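Local structure of EccE5 (Mycobacterium xenopi RIVM700367, 7B9F) at residues W288-S296 and E324-H332; Q97-V105 and S218-E228. The protein forms part of the ESX-5 type VII secretion system of mycobacteria, where it probably helps to build the membrane complex that exports proteins. All coordinates share one frame; numbering follows the deposited sequence.

The two contacts lie on opposite sides of the chain's centre, their centres about 32 Å apart, and share no helix or strand. Contact 1 is at the surface, where an irregular segment runs along an edge strand of the antiparallel sheet; indole, valine and proline groups meet the strand there, mainly through van der Waals contact. Contact 2 is mostly buried. It sets the loop between strands 96-97 and 105-109 against helix 219-234, and adds a salt bridge to its apolar packing. Chains of two other proteins pack on contact 2, whereas no other chain touches contact 1.

Contact 1 (W288-S296 and E324-H332); sequences WVSPRDITS and EVSAWVRYH
Trp288 lays one face of its indole over the carbonyl oxygen of Tyr331, which sits 3.2 Å above the ring plane and over its centre. The strand approached is 322-331, the second arm of a beta hairpin with 310-319 and an edge strand of the antiparallel sheet within this chain. Residues 288-296 form no regular strand, yet their first part runs nearly antiparallel to it, with end-to-end directions 159° apart. The CB of Trp288 starts away from the strand; with CG anti to the carbonyl carbon (chi1 -78°), the ring swings back, and its far corner CH2 reaches His332 CB at 3.6 Å. Next along, Val289 points CG2 into the angle between two strand side chains. That methyl meets Val329 CG1 at 3.7 Å, the two valines lying side by side and pointing the same way. It also comes up to the edge of the Tyr331 ring, 3.7 Å from CE2. Further on, Pro291 places CB 3.7 Å from the carbonyl oxygen of Ala327, while Pro291 CB and Trp328 CB meet more loosely at 4.3 Å. The backbones keep close company: the CA atoms of Trp288 and Arg330 are 3.9 Å apart.

The second shell fixes the strand. Ser326, Trp328 and Arg330 pair through their backbones with Arg315, Thr313 and Ala311 of strand 310-319, leaving Ala327, Val329 and Tyr331 to direct their backbone groups to the side where 288-296 runs. Unlike in paired strands, Val289 O and Val329 O lie there as two unbonded acceptors 3.2 Å apart. The Trp328 indole leads away from the segment and rests on Thr313. The far ends of two more side chains are held by backbone carbonyls: Arg330 NH2 bonds Val256 O, and Tyr331 OH bonds Leu302 O.

Contact 2 (Q97-V105 and S218-E228); sequences QRRFGHDVV and SVAATLAAATE
Arg99 of the loop and Glu228 of the helix meet from opposite directions in a salt bridge. Arg99 NH1 gives the stronger bond to Glu228 OE1, 2.6 Å with an N-H...O angle of 152°. The oxygen lies almost in the guanidinium plane but is met on its syn side, 34° out of the carboxylate plane. Arg99 NH2 adds a weak bond to the same Glu228 OE1 at 2.9 Å. Glu228 OE2 lies 2.9 Å from Asp103 O, but as two acceptors they are not hydrogen-bonded. After a bend at chi3 (67°), the guanidinium has Gly101 N of its own loop over one face and Ala225 CA of the helix over the opposite one.

Gln97 NE2 donates to Arg98 O at 2.8 Å, while Gln97 OE1 rests against Ala220 CB at 3.3 Å. Within the loop, Arg98 NH2 bonds His102 O at 2.7 Å. Ser218 is the N-cap residue, its OG accepting from Ala221 N at 3.3 Å, and Leu223 O takes both the amide and the hydroxyl of Thr227. Val219 N bonds a polar side chain of another protein chain, and a further chain packs on Arg99, Ala225 and Glu228. Val105 CG1 packs on Thr227 CG2 at 3.8 Å, beside Pro243.

Leu223 and Thr227 touch strands 113-119 and 196-204: the loop of hairpin 96-97/105-109 lies against a helix packed on an antiparallel sheet, an alpha+beta arrangement.

Contact 1 (W288-S296 and E324-H332)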
ATOM      1  N   TRP A 288      40.908 -43.291  -9.467  1.00138.90           N
ATOM      2  CA  TRP A 288      41.341 -42.276  -8.523  1.00138.90           C
ATOM      3  C   TRP A 288      41.717 -41.007  -9.274  1.00138.90           C
ATOM      4  O   TRP A 288      42.363 -40.120  -8.723  1.00138.90           O
ATOM      5  CB  TRP A 288      42.528 -42.784  -7.701  1.00138.90           C
ATOM      6  CG  TRP A 288      42.148 -43.720  -6.593  1.00138.90           C
ATOM      7  CD1 TRP A 288      41.370 -43.433  -5.515  1.00138.90           C
ATOM      8  CD2 TRP A 288      42.555 -45.085  -6.438  1.00138.90           C
ATOM      9  NE1 TRP A 288      41.250 -44.537  -4.707  1.00138.90           N
ATOM     10  CE2 TRP A 288      41.971 -45.564  -5.251  1.00138.90           C
ATOM     11  CE3 TRP A 288      43.351 -45.950  -7.192  1.00138.90           C
ATOM     12  CZ2 TRP A 288      42.155 -46.867  -4.801  1.00138.90           C
ATOM     13  CZ3 TRP A 288      43.533 -47.248  -6.740  1.00138.90           C
ATOM     14  CH2 TRP A 288      42.941 -47.690  -5.555  1.00138.90           C
ATOM     15  N   VAL A 289      41.296 -40.923 -10.535  1.00139.50           N
ATOM     16  CA  VAL A 289      41.840 -39.945 -11.471  1.00139.50           C
ATOM     17  C   VAL A 289      41.210 -38.564 -11.316  1.00139.50           C
ATOM     18  O   VAL A 289      40.224 -38.383 -10.592  1.00139.50           O
ATOM     19  CB  VAL A 289      41.702 -40.445 -12.918  1.00139.50           C
ATOM     20  CG1 VAL A 289      42.489 -41.724 -13.099  1.00139.50           C
ATOM     21  CG2 VAL A 289      40.256 -40.656 -13.267  1.00139.50           C
ATOM     22  N   SER A 290      41.793 -37.590 -12.015  1.00144.19           N
ATOM     23  CA  SER A 290      41.483 -36.176 -11.870  1.00144.19           C
ATOM     24  C   SER A 290      40.090 -35.854 -12.427  1.00144.19           C
ATOM     25  O   SER A 290      39.497 -36.663 -13.143  1.00144.19           O
ATOM     26  CB  SER A 290      42.555 -35.352 -12.592  1.00144.19           C
ATOM     27  OG  SER A 290      43.861 -35.747 -12.204  1.00144.19           O
ATOM     28  N   PRO A 291      39.525 -34.696 -12.069  1.00141.99           N
ATOM     29  CA  PRO A 291      38.317 -34.232 -12.758  1.00141.99           C
ATOM     30  C   PRO A 291      38.586 -33.897 -14.212  1.00141.99           C
ATOM     31  O   PRO A 291      39.675 -33.456 -14.582  1.00141.99           O
ATOM     32  CB  PRO A 291      37.930 -32.973 -11.977  1.00141.99           C
ATOM     33  CG  PRO A 291      39.199 -32.525 -11.355  1.00141.99           C
ATOM     34  CD  PRO A 291      39.871 -33.796 -10.957  1.00141.99           C
ATOM     35  N   ARG A 292      37.566 -34.094 -15.039  1.00145.32           N
ATOM     36  CA  ARG A 292      37.616 -33.767 -16.457  1.00145.32           C
ATOM     37  C   ARG A 292      36.572 -32.712 -16.787  1.00145.32           C
ATOM     38  O   ARG A 292      35.451 -32.759 -16.278  1.00145.32           O
ATOM     39  CB  ARG A 292      37.411 -35.011 -17.316  1.00145.32           C
ATOM     40  CG  ARG A 292      38.517 -36.048 -17.164  1.00145.32           C
ATOM     41  CD  ARG A 292      39.818 -35.527 -17.782  1.00145.32           C
ATOM     42  NE  ARG A 292      40.893 -36.514 -17.773  1.00145.32           N
ATOM     43  CZ  ARG A 292      41.778 -36.641 -16.794  1.00145.32           C
ATOM     44  NH1 ARG A 292      41.731 -35.827 -15.754  1.00145.32           N
ATOM     45  NH2 ARG A 292      42.719 -37.568 -16.866  1.00145.32           N
ATOM     46  N   ASP A 293      36.953 -31.760 -17.639  1.00151.87           N
ATOM     47  CA  ASP A 293      36.142 -30.572 -17.877  1.00151.87           C
ATOM     48  C   ASP A 293      35.136 -30.746 -19.011  1.00151.87           C
ATOM     49  O   ASP A 293      33.965 -30.388 -18.858  1.00151.87           O
ATOM     50  CB  ASP A 293      37.040 -29.372 -18.172  1.00151.87           C
ATOM     51  CG  ASP A 293      36.260 -28.080 -18.276  1.00151.87           C
ATOM     52  OD1 ASP A 293      35.197 -27.975 -17.631  1.00151.87           O
ATOM     53  OD2 ASP A 293      36.701 -27.174 -19.011  1.00151.87           O
ATOM     54  N   ILE A 294      35.572 -31.256 -20.157  1.00155.50           N
ATOM     55  CA  ILE A 294      34.666 -31.456 -21.284  1.00155.50           C
ATOM     56  C   ILE A 294      33.937 -32.773 -21.056  1.00155.50           C
ATOM     57  O   ILE A 294      34.509 -33.851 -21.234  1.00155.50           O
ATOM     58  CB  ILE A 294      35.409 -31.450 -22.622  1.00155.50           C
ATOM     59  CG1 ILE A 294      36.139 -30.119 -22.810  1.00155.50           C
ATOM     60  CG2 ILE A 294      34.435 -31.687 -23.757  1.00155.50           C
ATOM     61  CD1 ILE A 294      35.265 -28.897 -22.609  1.00155.50           C
ATOM     62  N   THR A 295      32.664 -32.684 -20.677  1.00156.39           N
ATOM     63  CA  THR A 295      31.969 -33.786 -20.026  1.00156.39           C
ATOM     64  C   THR A 295      31.211 -34.696 -20.985  1.00156.39           C
ATOM     65  O   THR A 295      31.278 -35.920 -20.841  1.00156.39           O
ATOM     66  CB  THR A 295      30.999 -33.233 -18.983  1.00156.39           C
ATOM     67  OG1 THR A 295      30.167 -32.241 -19.594  1.00156.39           O
ATOM     68  CG2 THR A 295      31.759 -32.608 -17.831  1.00156.39           C
ATOM     69  N   SER A 296      30.495 -34.123 -21.953  1.00156.47           N
ATOM     70  CA  SER A 296      29.516 -34.881 -22.725  1.00156.47           C
ATOM     71  C   SER A 296      30.169 -35.981 -23.549  1.00156.47           C
ATOM     72  O   SER A 296      31.271 -35.810 -24.077  1.00156.47           O
ATOM     73  CB  SER A 296      28.735 -33.950 -23.645  1.00156.47           C
ATOM     74  OG  SER A 296      27.865 -34.697 -24.474  1.00156.47           O
ATOM     75  N   GLU A 324      25.286 -25.215 -14.131  1.00133.35           N
ATOM     76  CA  GLU A 324      26.592 -25.571 -14.657  1.00133.35           C
ATOM     77  C   GLU A 324      27.029 -26.895 -14.045  1.00133.35           C
ATOM     78  O   GLU A 324      26.739 -27.189 -12.884  1.00133.35           O
ATOM     79  CB  GLU A 324      27.628 -24.460 -14.401  1.00133.35           C
ATOM     80  CG  GLU A 324      29.032 -24.735 -14.974  1.00133.35           C
ATOM     81  CD  GLU A 324      29.071 -24.805 -16.506  1.00133.35           C
ATOM     82  OE1 GLU A 324      28.205 -24.193 -17.171  1.00133.35           O
ATOM     83  OE2 GLU A 324      29.973 -25.484 -17.045  1.00133.35           O
ATOM     84  N   VAL A 325      27.728 -27.689 -14.850  1.00130.49           N
ATOM     85  CA  VAL A 325      27.950 -29.106 -14.609  1.00130.49           C
ATOM     86  C   VAL A 325      29.432 -29.353 -14.375  1.00130.49           C
ATOM     87  O   VAL A 325      30.281 -28.770 -15.058  1.00130.49           O
ATOM     88  CB  VAL A 325      27.444 -29.933 -15.807  1.00130.49           C
ATOM     89  CG1 VAL A 325      27.504 -31.402 -15.510  1.00130.49           C
ATOM     90  CG2 VAL A 325      26.035 -29.519 -16.177  1.00130.49           C
ATOM     91  N   SER A 326      29.740 -30.207 -13.403  1.00128.69           N
ATOM     92  CA  SER A 326      31.092 -30.692 -13.177  1.00128.69           C
ATOM     93  C   SER A 326      31.017 -32.153 -12.767  1.00128.69           C
ATOM     94  O   SER A 326      29.989 -32.622 -12.278  1.00128.69           O
ATOM     95  CB  SER A 326      31.817 -29.867 -12.115  1.00128.69           C
ATOM     96  OG  SER A 326      31.980 -28.528 -12.551  1.00128.69           O
ATOM     97  N   ALA A 327      32.113 -32.880 -12.973  1.00127.56           N
ATOM     98  CA  ALA A 327      32.099 -34.315 -12.726  1.00127.56           C
ATOM     99  C   ALA A 327      33.490 -34.806 -12.363  1.00127.56           C
ATOM    100  O   ALA A 327      34.494 -34.146 -12.634  1.00127.56           O
ATOM    101  CB  ALA A 327      31.581 -35.085 -13.944  1.00127.56           C
ATOM    102  N   TRP A 328      33.531 -35.981 -11.737  1.00125.59           N
ATOM    103  CA  TRP A 328      34.780 -36.662 -11.426  1.00125.59           C
ATOM    104  C   TRP A 328      34.488 -38.138 -11.211  1.00125.59           C
ATOM    105  O   TRP A 328      33.337 -38.548 -11.061  1.00125.59           O
ATOM    106  CB  TRP A 328      35.474 -36.057 -10.204  1.00125.59           C
ATOM    107  CG  TRP A 328      34.716 -36.163  -8.924  1.00125.59           C
ATOM    108  CD1 TRP A 328      34.866 -37.115  -7.961  1.00125.59           C
ATOM    109  CD2 TRP A 328      33.730 -35.251  -8.435  1.00125.59           C
ATOM    110  NE1 TRP A 328      34.015 -36.867  -6.915  1.00125.59           N
ATOM    111  CE2 TRP A 328      33.311 -35.724  -7.180  1.00125.59           C
ATOM    112  CE3 TRP A 328      33.154 -34.085  -8.943  1.00125.59           C
ATOM    113  CZ2 TRP A 328      32.335 -35.080  -6.432  1.00125.59           C
ATOM    114  CZ3 TRP A 328      32.191 -33.446  -8.198  1.00125.59           C
ATOM    115  CH2 TRP A 328      31.790 -33.943  -6.956  1.00125.59           C
ATOM    116  N   VAL A 329      35.556 -38.934 -11.197  1.00131.38           N
ATOM    117  CA  VAL A 329      35.447 -40.384 -11.096  1.00131.38           C
ATOM    118  C   VAL A 329      36.650 -40.910 -10.326  1.00131.38           C
ATOM    119  O   VAL A 329      37.738 -40.332 -10.371  1.00131.38           O
ATOM    120  CB  VAL A 329      35.334 -41.018 -12.505  1.00131.38           C
ATOM    121  CG1 VAL A 329      36.557 -40.706 -13.330  1.00131.38           C
ATOM    122  CG2 VAL A 329      35.110 -42.520 -12.437  1.00131.38           C
ATOM    123  N   ARG A 330      36.440 -41.989  -9.578  1.00135.73           N
ATOM    124  CA  ARG A 330      37.521 -42.712  -8.929  1.00135.73           C
ATOM    125  C   ARG A 330      37.326 -44.207  -9.146  1.00135.73           C
ATOM    126  O   ARG A 330      36.205 -44.679  -9.346  1.00135.73           O
ATOM    127  CB  ARG A 330      37.588 -42.387  -7.437  1.00135.73           C
ATOM    128  CG  ARG A 330      36.323 -42.731  -6.691  1.00135.73           C
ATOM    129  CD  ARG A 330      36.492 -42.609  -5.193  1.00135.73           C
ATOM    130  NE  ARG A 330      35.227 -42.844  -4.509  1.00135.73           N
ATOM    131  CZ  ARG A 330      34.789 -44.045  -4.156  1.00135.73           C
ATOM    132  NH1 ARG A 330      35.514 -45.120  -4.423  1.00135.73           N
ATOM    133  NH2 ARG A 330      33.625 -44.173  -3.538  1.00135.73           N
ATOM    134  N   TYR A 331      38.431 -44.948  -9.111  1.00138.20           N
ATOM    135  CA  TYR A 331      38.444 -46.375  -9.397  1.00138.20           C
ATOM    136  C   TYR A 331      38.974 -47.147  -8.198  1.00138.20           C
ATOM    137  O   TYR A 331      39.723 -46.611  -7.376  1.00138.20           O
ATOM    138  CB  TYR A 331      39.304 -46.681 -10.623  1.00138.20           C
ATOM    139  CG  TYR A 331      38.871 -45.972 -11.879  1.00138.20           C
ATOM    140  CD1 TYR A 331      37.859 -46.483 -12.674  1.00138.20           C
ATOM    141  CD2 TYR A 331      39.481 -44.797 -12.276  1.00138.20           C
ATOM    142  CE1 TYR A 331      37.465 -45.842 -13.824  1.00138.20           C
ATOM    143  CE2 TYR A 331      39.093 -44.149 -13.426  1.00138.20           C
ATOM    144  CZ  TYR A 331      38.086 -44.677 -14.194  1.00138.20           C
ATOM    145  OH  TYR A 331      37.695 -44.033 -15.341  1.00138.20           O
ATOM    146  N   HIS A 332      38.580 -48.421  -8.122  1.00141.50           N
ATOM    147  CA  HIS A 332      38.920 -49.327  -7.016  1.00141.50           C
ATOM    148  C   HIS A 332      38.565 -48.752  -5.646  1.00141.50           C
ATOM    149  O   HIS A 332      37.547 -48.081  -5.486  1.00141.50           O
ATOM    150  CB  HIS A 332      40.404 -49.696  -7.050  1.00141.50           C
ATOM    151  CG  HIS A 332      40.769 -50.664  -8.130  1.00141.50           C
ATOM    152  ND1 HIS A 332      41.056 -51.987  -7.875  1.00141.50           N
ATOM    153  CD2 HIS A 332      40.909 -50.501  -9.465  1.00141.50           C
ATOM    154  CE1 HIS A 332      41.355 -52.597  -9.006  1.00141.50           C
ATOM    155  NE2 HIS A 332      41.269 -51.719  -9.987  1.00141.50           N
TER

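Contact 2 (Q97-V105 and S218-E228)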
ATOM      1  N   GLN A  97      10.029 -39.298   7.322  1.00130.65           N
ATOM      2  CA  GLN A  97       8.977 -38.310   7.179  1.00130.65           C
ATOM      3  C   GLN A  97       7.815 -38.894   6.391  1.00130.65           C
ATOM      4  O   GLN A  97       8.006 -39.656   5.442  1.00130.65           O
ATOM      5  CB  GLN A  97       9.515 -37.042   6.508  1.00130.65           C
ATOM      6  CG  GLN A  97       8.512 -35.916   6.391  1.00130.65           C
ATOM      7  CD  GLN A  97       8.124 -35.363   7.735  1.00130.65           C
ATOM      8  OE1 GLN A  97       8.976 -35.076   8.567  1.00130.65           O
ATOM      9  NE2 GLN A  97       6.828 -35.211   7.959  1.00130.65           N
ATOM     10  N   ARG A  98       6.603 -38.531   6.806  1.00134.71           N
ATOM     11  CA  ARG A  98       5.384 -38.859   6.087  1.00134.71           C
ATOM     12  C   ARG A  98       4.496 -37.621   6.066  1.00134.71           C
ATOM     13  O   ARG A  98       4.658 -36.709   6.879  1.00134.71           O
ATOM     14  CB  ARG A  98       4.666 -40.053   6.716  1.00134.71           C
ATOM     15  CG  ARG A  98       3.835 -40.834   5.731  1.00134.71           C
ATOM     16  CD  ARG A  98       4.733 -41.637   4.815  1.00134.71           C
ATOM     17  NE  ARG A  98       3.980 -42.333   3.778  1.00134.71           N
ATOM     18  CZ  ARG A  98       3.436 -43.535   3.934  1.00134.71           C
ATOM     19  NH1 ARG A  98       3.565 -44.175   5.087  1.00134.71           N
ATOM     20  NH2 ARG A  98       2.768 -44.098   2.937  1.00134.71           N
ATOM     21  N   ARG A  99       3.557 -37.590   5.129  1.00131.80           N
ATOM     22  CA  ARG A  99       2.900 -36.342   4.764  1.00131.80           C
ATOM     23  C   ARG A  99       1.556 -36.695   4.119  1.00131.80           C
ATOM     24  O   ARG A  99       1.047 -37.805   4.303  1.00131.80           O
ATOM     25  CB  ARG A  99       3.833 -35.535   3.846  1.00131.80           C
ATOM     26  CG  ARG A  99       3.651 -34.026   3.846  1.00131.80           C
ATOM     27  CD  ARG A  99       4.519 -33.331   2.792  1.00131.80           C
ATOM     28  NE  ARG A  99       4.126 -33.653   1.421  1.00131.80           N
ATOM     29  CZ  ARG A  99       4.682 -34.597   0.669  1.00131.80           C
ATOM     30  NH1 ARG A  99       4.242 -34.806  -0.560  1.00131.80           N
ATOM     31  NH2 ARG A  99       5.686 -35.319   1.141  1.00131.80           N
ATOM     32  N   PHE A 100       0.970 -35.744   3.377  1.00127.59           N
ATOM     33  CA  PHE A 100      -0.072 -36.073   2.405  1.00127.59           C
ATOM     34  C   PHE A 100       0.415 -37.049   1.345  1.00127.59           C
ATOM     35  O   PHE A 100      -0.406 -37.700   0.692  1.00127.59           O
ATOM     36  CB  PHE A 100      -0.562 -34.827   1.659  1.00127.59           C
ATOM     37  CG  PHE A 100      -1.533 -33.971   2.415  1.00127.59           C
ATOM     38  CD1 PHE A 100      -1.796 -34.179   3.754  1.00127.59           C
ATOM     39  CD2 PHE A 100      -2.201 -32.953   1.756  1.00127.59           C
ATOM     40  CE1 PHE A 100      -2.699 -33.372   4.424  1.00127.59           C
ATOM     41  CE2 PHE A 100      -3.100 -32.151   2.415  1.00127.59           C
ATOM     42  CZ  PHE A 100      -3.352 -32.360   3.750  1.00127.59           C
ATOM     43  N   GLY A 101       1.724 -37.154   1.148  1.00131.44           N
ATOM     44  CA  GLY A 101       2.287 -37.868   0.028  1.00131.44           C
ATOM     45  C   GLY A 101       2.233 -39.373   0.179  1.00131.44           C
ATOM     46  O   GLY A 101       1.589 -39.937   1.064  1.00131.44           O
ATOM     47  N   HIS A 102       2.944 -40.030  -0.730  1.00135.94           N
ATOM     48  CA  HIS A 102       2.793 -41.447  -1.009  1.00135.94           C
ATOM     49  C   HIS A 102       3.775 -42.284  -0.193  1.00135.94           C
ATOM     50  O   HIS A 102       3.379 -43.291   0.401  1.00135.94           O
ATOM     51  CB  HIS A 102       2.973 -41.646  -2.523  1.00135.94           C
ATOM     52  CG  HIS A 102       3.029 -43.069  -2.992  1.00135.94           C
ATOM     53  ND1 HIS A 102       3.391 -43.390  -4.283  1.00135.94           N
ATOM     54  CD2 HIS A 102       2.661 -44.234  -2.408  1.00135.94           C
ATOM     55  CE1 HIS A 102       3.319 -44.698  -4.447  1.00135.94           C
ATOM     56  NE2 HIS A 102       2.878 -45.234  -3.324  1.00135.94           N
ATOM     57  N   ASP A 103       5.040 -41.874  -0.118  1.00136.74           N
ATOM     58  CA  ASP A 103       6.101 -42.728   0.394  1.00136.74           C
ATOM     59  C   ASP A 103       6.928 -42.023   1.459  1.00136.74           C
ATOM     60  O   ASP A 103       6.994 -40.793   1.511  1.00136.74           O
ATOM     61  CB  ASP A 103       7.017 -43.193  -0.735  1.00136.74           C
ATOM     62  CG  ASP A 103       6.331 -44.158  -1.671  1.00136.74           C
ATOM     63  OD1 ASP A 103       5.427 -44.882  -1.207  1.00136.74           O
ATOM     64  OD2 ASP A 103       6.687 -44.192  -2.866  1.00136.74           O
ATOM     65  N   VAL A 104       7.551 -42.830   2.317  1.00131.40           N
ATOM     66  CA  VAL A 104       8.432 -42.312   3.355  1.00131.40           C
ATOM     67  C   VAL A 104       9.763 -41.901   2.737  1.00131.40           C
ATOM     68  O   VAL A 104      10.277 -42.561   1.825  1.00131.40           O
ATOM     69  CB  VAL A 104       8.600 -43.350   4.476  1.00131.40           C
ATOM     70  CG1 VAL A 104       9.232 -44.634   3.965  1.00131.40           C
ATOM     71  CG2 VAL A 104       9.406 -42.777   5.627  1.00131.40           C
ATOM     72  N   VAL A 105      10.300 -40.773   3.191  1.00129.04           N
ATOM     73  CA  VAL A 105      11.555 -40.226   2.694  1.00129.04           C
ATOM     74  C   VAL A 105      12.550 -40.184   3.842  1.00129.04           C
ATOM     75  O   VAL A 105      12.233 -39.683   4.925  1.00129.04           O
ATOM     76  CB  VAL A 105      11.359 -38.824   2.097  1.00129.04           C
ATOM     77  CG1 VAL A 105      12.644 -38.334   1.479  1.00129.04           C
ATOM     78  CG2 VAL A 105      10.249 -38.842   1.072  1.00129.04           C
ATOM     79  N   SER A 218       6.673 -28.121   8.203  1.00126.61           N
ATOM     80  CA  SER A 218       7.942 -28.419   8.853  1.00126.61           C
ATOM     81  C   SER A 218       9.042 -28.370   7.807  1.00126.61           C
ATOM     82  O   SER A 218       8.780 -28.476   6.608  1.00126.61           O
ATOM     83  CB  SER A 218       7.920 -29.785   9.539  1.00126.61           C
ATOM     84  OG  SER A 218       7.662 -30.812   8.605  1.00126.61           O
ATOM     85  N   VAL A 219      10.279 -28.205   8.276  1.00124.45           N
ATOM     86  CA  VAL A 219      11.403 -28.126   7.349  1.00124.45           C
ATOM     87  C   VAL A 219      11.663 -29.484   6.709  1.00124.45           C
ATOM     88  O   VAL A 219      12.132 -29.566   5.569  1.00124.45           O
ATOM     89  CB  VAL A 219      12.651 -27.550   8.049  1.00124.45           C
ATOM     90  CG1 VAL A 219      13.267 -28.530   9.018  1.00124.45           C
ATOM     91  CG2 VAL A 219      13.682 -27.115   7.026  1.00124.45           C
ATOM     92  N   ALA A 220      11.367 -30.568   7.425  1.00125.22           N
ATOM     93  CA  ALA A 220      11.516 -31.897   6.848  1.00125.22           C
ATOM     94  C   ALA A 220      10.508 -32.131   5.734  1.00125.22           C
ATOM     95  O   ALA A 220      10.830 -32.760   4.721  1.00125.22           O
ATOM     96  CB  ALA A 220      11.375 -32.959   7.932  1.00125.22           C
ATOM     97  N   ALA A 221       9.280 -31.641   5.906  1.00125.83           N
ATOM     98  CA  ALA A 221       8.246 -31.839   4.897  1.00125.83           C
ATOM     99  C   ALA A 221       8.524 -31.071   3.616  1.00125.83           C
ATOM    100  O   ALA A 221       7.919 -31.376   2.585  1.00125.83           O
ATOM    101  CB  ALA A 221       6.882 -31.437   5.446  1.00125.83           C
ATOM    102  N   THR A 222       9.401 -30.071   3.659  1.00125.05           N
ATOM    103  CA  THR A 222       9.793 -29.372   2.443  1.00125.05           C
ATOM    104  C   THR A 222      10.591 -30.283   1.520  1.00125.05           C
ATOM    105  O   THR A 222      10.187 -30.557   0.380  1.00125.05           O
ATOM    106  CB  THR A 222      10.603 -28.135   2.808  1.00125.05           C
ATOM    107  OG1 THR A 222       9.815 -27.281   3.642  1.00125.05           O
ATOM    108  CG2 THR A 222      11.010 -27.393   1.572  1.00125.05           C
ATOM    109  N   LEU A 223      11.735 -30.768   2.001  1.00127.11           N
ATOM    110  CA  LEU A 223      12.603 -31.560   1.144  1.00127.11           C
ATOM    111  C   LEU A 223      12.011 -32.932   0.874  1.00127.11           C
ATOM    112  O   LEU A 223      12.306 -33.533  -0.160  1.00127.11           O
ATOM    113  CB  LEU A 223      13.994 -31.663   1.757  1.00127.11           C
ATOM    114  CG  LEU A 223      15.057 -32.367   0.924  1.00127.11           C
ATOM    115  CD1 LEU A 223      15.160 -31.710  -0.429  1.00127.11           C
ATOM    116  CD2 LEU A 223      16.362 -32.224   1.616  1.00127.11           C
ATOM    117  N   ALA A 224      11.150 -33.424   1.763  1.00126.89           N
ATOM    118  CA  ALA A 224      10.382 -34.622   1.450  1.00126.89           C
ATOM    119  C   ALA A 224       9.498 -34.394   0.233  1.00126.89           C
ATOM    120  O   ALA A 224       9.413 -35.248  -0.658  1.00126.89           O
ATOM    121  CB  ALA A 224       9.544 -35.036   2.657  1.00126.89           C
ATOM    122  N   ALA A 225       8.842 -33.235   0.174  1.00126.58           N
ATOM    123  CA  ALA A 225       8.009 -32.908  -0.977  1.00126.58           C
ATOM    124  C   ALA A 225       8.837 -32.784  -2.247  1.00126.58           C
ATOM    125  O   ALA A 225       8.435 -33.284  -3.304  1.00126.58           O
ATOM    126  CB  ALA A 225       7.236 -31.620  -0.714  1.00126.58           C
ATOM    127  N   ALA A 226      10.000 -32.132  -2.163  1.00126.18           N
ATOM    128  CA  ALA A 226      10.853 -32.003  -3.345  1.00126.18           C
ATOM    129  C   ALA A 226      11.373 -33.359  -3.811  1.00126.18           C
ATOM    130  O   ALA A 226      11.446 -33.630  -5.021  1.00126.18           O
ATOM    131  CB  ALA A 226      12.014 -31.059  -3.051  1.00126.18           C
ATOM    132  N   THR A 227      11.714 -34.232  -2.864  1.00127.78           N
ATOM    133  CA  THR A 227      12.177 -35.571  -3.193  1.00127.78           C
ATOM    134  C   THR A 227      11.087 -36.366  -3.884  1.00127.78           C
ATOM    135  O   THR A 227      11.343 -37.057  -4.873  1.00127.78           O
ATOM    136  CB  THR A 227      12.613 -36.287  -1.920  1.00127.78           C
ATOM    137  OG1 THR A 227      13.654 -35.545  -1.281  1.00127.78           O
ATOM    138  CG2 THR A 227      13.120 -37.664  -2.236  1.00127.78           C
ATOM    139  N   GLU A 228       9.860 -36.283  -3.372  1.00131.73           N
ATOM    140  CA  GLU A 228       8.761 -37.005  -4.000  1.00131.73           C
ATOM    141  C   GLU A 228       8.456 -36.452  -5.385  1.00131.73           C
ATOM    142  O   GLU A 228       8.101 -37.214  -6.289  1.00131.73           O
ATOM    143  CB  GLU A 228       7.520 -36.967  -3.115  1.00131.73           C
ATOM    144  CG  GLU A 228       7.674 -37.737  -1.821  1.00131.73           C
ATOM    145  CD  GLU A 228       6.436 -37.668  -0.956  1.00131.73           C
ATOM    146  OE1 GLU A 228       5.505 -36.918  -1.309  1.00131.73           O
ATOM    147  OE2 GLU A 228       6.397 -38.350   0.086  1.00131.73           O
TER